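Local coordinates for synergistic-type venom protein S2C4 (Dendroaspis jamesoni kaimosae, PDB 7C28), which enhances the toxicity of other toxins in mamba venom and, as a three-finger toxin, assembles into a homodimer of unusual quaternary structure, at the interface of chains A and B. Residues are numbered along the deposited sequence; one frame, centred on the assembly and turned at random. Chains: chain A/B, Synergistic-type venom protein S2C4.

The interface of chains A and B. Residues chain A 34-36; chain B 31, 34-36.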
# COMPACT_ATOMS: atom_id res chain seq x y z
N LYS A 34 -0.99 13.36 0.34
CA LYS A 34 -1.23 12.59 1.56
C LYS A 34 -2.67 12.09 1.68
O LYS A 34 -3.07 11.63 2.75
CB LYS A 34 -0.84 13.36 2.83
CG LYS A 34 0.49 14.11 2.71
CD LYS A 34 1.68 13.20 3.02
CE LYS A 34 2.91 14.03 3.33
NZ LYS A 34 2.72 14.82 4.58
N LEU A 35 -3.47 12.21 0.62
CA LEU A 35 -4.90 11.91 0.66
C LEU A 35 -5.17 10.74 -0.27
O LEU A 35 -5.00 10.86 -1.49
CB LEU A 35 -5.72 13.14 0.28
CG LEU A 35 -7.23 13.05 0.43
CD1 LEU A 35 -7.63 13.05 1.90
CD2 LEU A 35 -7.89 14.20 -0.31
N TYR A 36 -5.60 9.61 0.29
CA TYR A 36 -5.78 8.37 -0.45
C TYR A 36 -7.14 7.75 -0.16
O TYR A 36 -7.57 7.69 1.00
CB TYR A 36 -4.68 7.36 -0.12
CG TYR A 36 -3.33 7.75 -0.67
CD1 TYR A 36 -2.95 7.36 -1.94
CD2 TYR A 36 -2.45 8.51 0.08
CE1 TYR A 36 -1.73 7.71 -2.45
CE2 TYR A 36 -1.23 8.88 -0.42
CZ TYR A 36 -0.87 8.48 -1.69
OH TYR A 36 0.36 8.84 -2.19
N MET B 31 -2.26 8.64 9.32
CA MET B 31 -2.48 9.75 10.24
C MET B 31 -3.94 9.87 10.65
O MET B 31 -4.24 10.38 11.73
CB MET B 31 -2.04 11.08 9.61
CG MET B 31 -0.59 11.15 9.18
SD MET B 31 -0.23 12.71 8.33
CE MET B 31 -1.30 12.59 6.90
N LYS B 34 -8.29 8.20 5.50
CA LYS B 34 -7.89 8.64 4.17
C LYS B 34 -6.62 9.48 4.16
O LYS B 34 -6.20 9.94 3.10
CB LYS B 34 -8.99 9.45 3.46
CG LYS B 34 -10.41 8.96 3.65
CD LYS B 34 -10.83 8.04 2.54
CE LYS B 34 -12.32 8.10 2.31
NZ LYS B 34 -12.77 6.99 1.42
N LEU B 35 -5.95 9.64 5.31
CA LEU B 35 -4.81 10.54 5.43
C LEU B 35 -3.58 9.72 5.79
O LEU B 35 -3.51 9.14 6.88
CB LEU B 35 -5.09 11.62 6.48
CG LEU B 35 -6.22 12.59 6.11
CD1 LEU B 35 -6.89 13.16 7.35
CD2 LEU B 35 -5.71 13.71 5.22
N TYR B 36 -2.60 9.69 4.89
CA TYR B 36 -1.41 8.87 5.05
C TYR B 36 -0.17 9.71 4.79
O TYR B 36 -0.11 10.45 3.81
CB TYR B 36 -1.45 7.65 4.11
CG TYR B 36 -2.59 6.71 4.40
CD1 TYR B 36 -2.40 5.58 5.19
CD2 TYR B 36 -3.87 6.96 3.92
CE1 TYR B 36 -3.44 4.73 5.48
CE2 TYR B 36 -4.92 6.11 4.20
CZ TYR B 36 -4.70 5.00 4.98
OH TYR B 36 -5.75 4.14 5.27
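A:Leu35 and B:Leu35 face each other at the start of strand 35-43 in each chain, forming an antiparallel beta bridge across the two-fold axis of the homodimer. The tight part of the contact is the backbone and the lysine stems beside it. A:Lys34 O accepts the amide N of B:Tyr36 at 2.9 Å, and the twin bond runs from A:Tyr36 N to B:Lys34 O, also 2.9 Å. Both are nearly straight at the hydrogen, 166° in the first and 170° in the second. This reciprocal pair fixes the register of the two strands and satisfies four backbone polar atoms on the seam. Close against it, the aliphatic stem of each Lys34 runs alongside the opposite Tyr36 carbonyl, with CB and CD nearer to its oxygen than CG, because the chain bends at chi2; CB of A:Lys34 lies 3.2 Å from B:Tyr36 O.

On one side of the bridge the leucine side chains cross obliquely, touching tip to tip where A:Leu35 CD1 meets B:Leu35 CD2 at 3.9 Å. They break the two-fold symmetry: CG of A:Leu35 is anti to the backbone N (chi1 -173°), whereas CG of B:Leu35 lies beside it. The A:Leu35 methyl CD1 thereby also comes within 3.6 Å of B:Lys34 O.

Away from this core the contact is looser. Behind the other face, the tyrosines meet lightly: CB of A:Tyr36 sits off the ring plane of B:Tyr36 and approaches CD2 obliquely at 4.1 Å; the rings do not stack on each other. Both lysine NZ ends point away from the bridge, so it is the methylenes that make the contact. B:Met31 is a marginal partner, hiding little surface. Its chain, bent at chi3, turns the terminal methyl toward chain A, where CE stops 4.2 Å from CB of A:Lys34.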